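Local coordinates for secreted effector protein sseI (Salmonella enterica subsp. enterica serovar Typhimurium, PDB 4G29) that is a virulence factor whose catalytic domain belongs to the cysteine protease superfamily and probably acts on proteins through a papain-like catalytic triad, at residues N11-D15 with I16-A20; A19-L22 with E23-K26. All blocks are in the same frame, centred on the assembly; numbering follows the deposited sequence.

Contact 1: residues N11-D15 with I16-A20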
ATOM      1  N   ASN A  11      11.734   6.876   4.772  1.00 31.26           N
ATOM      2  CA  ASN A  11      10.820   6.320   3.762  1.00 28.97           C
ATOM      3  C   ASN A  11      11.443   5.140   3.016  1.00 27.03           C
ATOM      4  O   ASN A  11      10.710   4.334   2.375  1.00 24.62           O
ATOM      5  CB  ASN A  11      10.439   7.410   2.753  1.00 27.52           C
ATOM      6  CG  ASN A  11       9.498   8.440   3.321  1.00 29.41           C
ATOM      7  OD1 ASN A  11       8.948   8.284   4.406  1.00 31.04           O
ATOM      8  ND2 ASN A  11       9.301   9.523   2.576  1.00 30.16           N
ATOM      9  N   LEU A  12      12.781   5.075   3.064  1.00 27.90           N
ATOM     10  CA  LEU A  12      13.552   4.133   2.266  1.00 27.23           C
ATOM     11  C   LEU A  12      14.456   3.328   3.171  1.00 29.31           C
ATOM     12  O   LEU A  12      15.313   3.896   3.826  1.00 30.96           O
ATOM     13  CB  LEU A  12      14.394   4.882   1.222  1.00 27.96           C
ATOM     14  CG  LEU A  12      13.610   5.702   0.193  1.00 28.64           C
ATOM     15  CD1 LEU A  12      14.497   6.542  -0.707  1.00 29.29           C
ATOM     16  CD2 LEU A  12      12.704   4.833  -0.647  1.00 27.90           C
ATOM     17  N   THR A  13      14.283   2.018   3.170  1.00 28.98           N
ATOM     18  CA  THR A  13      15.108   1.157   4.018  1.00 31.78           C
ATOM     19  C   THR A  13      16.525   1.004   3.484  1.00 33.25           C
ATOM     20  O   THR A  13      16.753   1.179   2.286  1.00 31.33           O
ATOM     21  CB  THR A  13      14.475  -0.251   4.123  1.00 31.15           C
ATOM     22  OG1 THR A  13      15.164  -0.977   5.145  1.00 35.05           O
ATOM     23  CG2 THR A  13      14.539  -0.997   2.788  1.00 32.02           C
ATOM     24  N   SER A  14      17.457   0.669   4.390  1.00 36.88           N
ATOM     25  CA  SER A  14      18.870   0.405   4.069  1.00 40.02           C
ATOM     26  C   SER A  14      19.168  -1.091   4.042  1.00 41.25           C
ATOM     27  O   SER A  14      20.236  -1.491   3.548  1.00 43.11           O
ATOM     28  CB  SER A  14      19.794   1.081   5.093  1.00 44.24           C
ATOM     29  OG  SER A  14      19.770   2.468   4.862  1.00 47.44           O
ATOM     30  N   ASP A  15      18.221  -1.891   4.551  1.00 41.40           N
ATOM     31  CA  ASP A  15      18.231  -3.368   4.506  1.00 42.22           C
ATOM     32  C   ASP A  15      18.426  -3.879   3.076  1.00 40.90           C
ATOM     33  O   ASP A  15      19.032  -4.935   2.863  1.00 42.72           O
ATOM     34  CB  ASP A  15      16.900  -3.966   5.026  1.00 42.05           C
ATOM     35  CG  ASP A  15      16.671  -3.796   6.542  1.00 48.06           C
ATOM     36  OD1 ASP A  15      17.526  -3.267   7.301  1.00 50.17           O
ATOM     37  OD2 ASP A  15      15.572  -4.224   6.984  1.00 52.04           O
ATOM     38  N   ILE A  16      17.860  -3.153   2.110  1.00 36.38           N
ATOM     39  CA  ILE A  16      18.039  -3.417   0.665  1.00 35.26           C
ATOM     40  C   ILE A  16      18.444  -2.089   0.065  1.00 34.62           C
ATOM     41  O   ILE A  16      18.310  -1.079   0.732  1.00 34.73           O
ATOM     42  CB  ILE A  16      16.730  -3.972  -0.016  1.00 33.51           C
ATOM     43  CG1 ILE A  16      15.539  -3.087   0.323  1.00 31.11           C
ATOM     44  CG2 ILE A  16      16.518  -5.472   0.393  1.00 36.02           C
ATOM     45  CD1 ILE A  16      14.307  -3.316  -0.550  1.00 28.40           C
ATOM     46  N   ASP A  17      18.903  -2.049  -1.186  1.00 35.92           N
ATOM     47  CA  ASP A  17      19.314  -0.742  -1.731  1.00 36.45           C
ATOM     48  C   ASP A  17      18.091   0.048  -2.245  1.00 33.01           C
ATOM     49  O   ASP A  17      17.934   0.304  -3.450  1.00 33.45           O
ATOM     50  CB  ASP A  17      20.403  -0.853  -2.781  1.00 39.61           C
ATOM     51  CG  ASP A  17      21.176   0.465  -2.951  1.00 43.22           C
ATOM     52  OD1 ASP A  17      20.687   1.563  -2.517  1.00 43.60           O
ATOM     53  OD2 ASP A  17      22.280   0.405  -3.516  1.00 54.46           O
ATOM     54  N   ALA A  18      17.231   0.437  -1.303  1.00 30.78           N
ATOM     55  CA  ALA A  18      15.999   1.124  -1.655  1.00 28.73           C
ATOM     56  C   ALA A  18      16.234   2.464  -2.342  1.00 28.35           C
ATOM     57  O   ALA A  18      15.506   2.823  -3.274  1.00 27.70           O
ATOM     58  CB  ALA A  18      15.115   1.321  -0.422  1.00 27.57           C
ATOM     59  N   ALA A  19      17.254   3.203  -1.911  1.00 30.91           N
ATOM     60  CA  ALA A  19      17.514   4.510  -2.511  1.00 31.41           C
ATOM     61  C   ALA A  19      17.890   4.334  -3.981  1.00 30.55           C
ATOM     62  O   ALA A  19      17.371   5.042  -4.856  1.00 31.10           O
ATOM     63  CB  ALA A  19      18.618   5.253  -1.754  1.00 33.40           C
ATOM     64  N   ALA A  20      18.723   3.339  -4.265  1.00 30.87           N
ATOM     65  CA  ALA A  20      19.106   3.043  -5.650  1.00 31.60           C
ATOM     66  C   ALA A  20      17.923   2.585  -6.494  1.00 29.82           C
ATOM     67  O   ALA A  20      17.792   2.984  -7.659  1.00 28.53           O
ATOM     68  CB  ALA A  20      20.179   2.006  -5.720  1.00 33.43           C
TER
HETATM   69  O   HOH W   1      18.492   2.830   0.777  1.00 21.95           O
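T13 and I16 meet across the tight turn that leads into helix 18-26, at the edge of the antiparallel sheet of this papain-like domain. Their side chains cross at about a right angle, T13 CG2 pressing on I16 CG1 at 3.4 Å, closer than usual for two carbons. In T13 chi1 of -169° sends OG1 away from its own N and leaves CG2 to face I16; the hydroxyl then accepts from D15 N at 3.2 Å, closing an ST turn. I16 answers with chi1 of 51°, which holds CG1 between its backbone N and carbonyl carbon, against the methyl of T13. A18 CB lies 3.2 Å from T13 O and 4.0 Å from L12 CB, while the tip of L12 reaches on to A19. Behind this apolar patch L12, I16 and A18 all rest on I114 of strand 113-116. D17 is the N-cap of the helix, and its OD1 accepts a hydrogen bond from A20 N at 3.2 Å from above the carboxylate plane. A water ties the turn to the helix: it donates to T13 O at 2.8 Å and accepts from A19 N at 3.0 Å.

Contact 2: residues A19-L22 with E23-K26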
ATOM      1  N   ALA A  19      17.254   3.203  -1.911  1.00 30.91           N
ATOM      2  CA  ALA A  19      17.514   4.510  -2.511  1.00 31.41           C
ATOM      3  C   ALA A  19      17.890   4.334  -3.981  1.00 30.55           C
ATOM      4  O   ALA A  19      17.371   5.042  -4.856  1.00 31.10           O
ATOM      5  CB  ALA A  19      18.618   5.253  -1.754  1.00 33.40           C
ATOM      6  N   ALA A  20      18.723   3.339  -4.265  1.00 30.87           N
ATOM      7  CA  ALA A  20      19.106   3.043  -5.650  1.00 31.60           C
ATOM      8  C   ALA A  20      17.923   2.585  -6.494  1.00 29.82           C
ATOM      9  O   ALA A  20      17.792   2.984  -7.659  1.00 28.53           O
ATOM     10  CB  ALA A  20      20.179   2.006  -5.720  1.00 33.43           C
ATOM     11  N   TYR A  21      17.094   1.715  -5.923  1.00 28.21           N
ATOM     12  CA  TYR A  21      15.899   1.257  -6.600  1.00 26.40           C
ATOM     13  C   TYR A  21      14.944   2.398  -6.933  1.00 25.16           C
ATOM     14  O   TYR A  21      14.398   2.443  -8.034  1.00 25.37           O
ATOM     15  CB  TYR A  21      15.170   0.212  -5.737  1.00 25.75           C
ATOM     16  CG  TYR A  21      15.905  -1.107  -5.579  1.00 25.71           C
ATOM     17  CD1 TYR A  21      16.777  -1.616  -6.574  1.00 28.19           C
ATOM     18  CD2 TYR A  21      15.700  -1.884  -4.472  1.00 28.18           C
ATOM     19  CE1 TYR A  21      17.426  -2.864  -6.426  1.00 29.79           C
ATOM     20  CE2 TYR A  21      16.331  -3.125  -4.330  1.00 29.53           C
ATOM     21  CZ  TYR A  21      17.201  -3.589  -5.303  1.00 30.81           C
ATOM     22  OH  TYR A  21      17.813  -4.800  -5.139  1.00 33.64           O
ATOM     23  N   LEU A  22      14.747   3.329  -5.996  1.00 25.41           N
ATOM     24  CA  LEU A  22      13.895   4.492  -6.287  1.00 24.56           C
ATOM     25  C   LEU A  22      14.460   5.334  -7.437  1.00 26.10           C
ATOM     26  O   LEU A  22      13.745   5.735  -8.344  1.00 25.30           O
ATOM     27  CB  LEU A  22      13.636   5.334  -5.057  1.00 26.05           C
ATOM     28  CG  LEU A  22      12.677   6.530  -5.219  1.00 25.62           C
ATOM     29  CD1 LEU A  22      11.258   6.025  -5.662  1.00 23.93           C
ATOM     30  CD2 LEU A  22      12.614   7.359  -3.951  1.00 28.03           C
ATOM     31  N   GLU A  23      15.761   5.576  -7.431  1.00 27.79           N
ATOM     32  CA  GLU A  23      16.368   6.297  -8.536  1.00 30.24           C
ATOM     33  C   GLU A  23      16.189   5.607  -9.877  1.00 28.48           C
ATOM     34  O   GLU A  23      15.944   6.254 -10.920  1.00 26.66           O
ATOM     35  CB  GLU A  23      17.865   6.475  -8.250  1.00 33.32           C
ATOM     36  CG  GLU A  23      18.123   7.509  -7.180  1.00 40.06           C
ATOM     37  CD  GLU A  23      17.432   8.843  -7.479  1.00 48.12           C
ATOM     38  OE1 GLU A  23      17.527   9.328  -8.645  1.00 51.35           O
ATOM     39  OE2 GLU A  23      16.788   9.392  -6.539  1.00 53.95           O
ATOM     40  N   GLU A  24      16.354   4.287  -9.868  1.00 28.38           N
ATOM     41  CA  GLU A  24      16.221   3.506 -11.083  1.00 29.23           C
ATOM     42  C   GLU A  24      14.776   3.554 -11.613  1.00 26.65           C
ATOM     43  O   GLU A  24      14.542   3.745 -12.803  1.00 25.88           O
ATOM     44  CB  GLU A  24      16.670   2.091 -10.756  1.00 30.71           C
ATOM     45  CG  GLU A  24      17.020   1.267 -11.890  1.00 35.91           C
ATOM     46  CD  GLU A  24      17.599  -0.068 -11.453  1.00 38.49           C
ATOM     47  OE1 GLU A  24      17.984  -0.249 -10.242  1.00 38.56           O
ATOM     48  OE2 GLU A  24      17.643  -0.927 -12.366  1.00 43.94           O
ATOM     49  N   LEU A  25      13.810   3.429 -10.712  1.00 24.51           N
ATOM     50  CA  LEU A  25      12.408   3.590 -11.098  1.00 22.83           C
ATOM     51  C   LEU A  25      12.165   4.967 -11.726  1.00 23.77           C
ATOM     52  O   LEU A  25      11.451   5.122 -12.758  1.00 23.24           O
ATOM     53  CB  LEU A  25      11.499   3.359  -9.894  1.00 22.32           C
ATOM     54  CG  LEU A  25      11.386   1.900  -9.530  1.00 22.07           C
ATOM     55  CD1 LEU A  25      10.908   1.856  -8.078  1.00 26.34           C
ATOM     56  CD2 LEU A  25      10.438   1.158 -10.500  1.00 22.66           C
ATOM     57  N   LYS A  26      12.771   5.987 -11.137  1.00 24.16           N
ATOM     58  CA  LYS A  26      12.583   7.330 -11.610  1.00 25.63           C
ATOM     59  C   LYS A  26      13.325   7.679 -12.921  1.00 26.24           C
ATOM     60  O   LYS A  26      13.011   8.694 -13.562  1.00 27.78           O
ATOM     61  CB  LYS A  26      12.916   8.332 -10.528  1.00 26.74           C
ATOM     62  CG  LYS A  26      11.890   8.345  -9.429  1.00 27.62           C
ATOM     63  CD  LYS A  26      12.423   8.992  -8.175  1.00 31.80           C
ATOM     64  CE  LYS A  26      12.598  10.452  -8.291  1.00 33.16           C
ATOM     65  NZ  LYS A  26      13.011  10.983  -7.011  1.00 37.51           N
TER
HETATM   66  O   HOH W   2      16.487   7.781  -4.323  1.00 24.10           O
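A little over two turns of helix 18-26 make this contact, held by four i to i+4 backbone hydrogen bonds. E23 N donates to A19 O at 3.1 Å, and L25 N to Y21 O at 2.9 Å; E24 and K26 repeat the pattern on A20 and L22. L22 and K26 lie on neighbouring turns, and the lysine's aliphatic part passes obliquely over the leucine, with K26 CD 3.9 Å from L22 CG. With chi1 of -176° L22 CG lies beside its own carbonyl carbon, where K26 CD passes. Both side chains also touch I35 of helix 29-36. Y21 and E24 run side by side, pointing the same way, their ring and carboxylate planes 43° apart. E24 OE1 comes to the ring edge, 4.1 Å from Y21 CD1, whereas OE2 forms a salt bridge with K56. Chi1 of -73° sends E23 CG back toward A19 O, and the bend at chi2 turns the carboxylate alongside the helix; a water donates to E23 OE2, at 2.8 Å, and to A19 O, at 2.9 Å. With L22 and L25 buried and E23 exposed, the arrangement is that of an amphipathic alpha-helix packed on the helices that follow it.

Contacts 1 and 2 are consecutive parts of one element, their centres 9 Å apart: 11-20 forms the turn and capped start of helix 18-26, and 19-26 its body. A19 and A20 belong to both, and each contact bridges A19 by a water, one at its N and one at its O. Side chains join them too, L12 CD1 lying 3.8 Å from L22 CD2 and I16 CD1 4.3 Å from Y21 CE2. Contact 1 leans on strands 113-116 and 90-95, contact 2 on helices 29-36 and 42-55. Two of these carry members of the probable Cys-His-Asp triad: strand 90-95, touched at Y92, ends at D95, and helix 42-55, touched by E24 and L25 at F52, begins at C42.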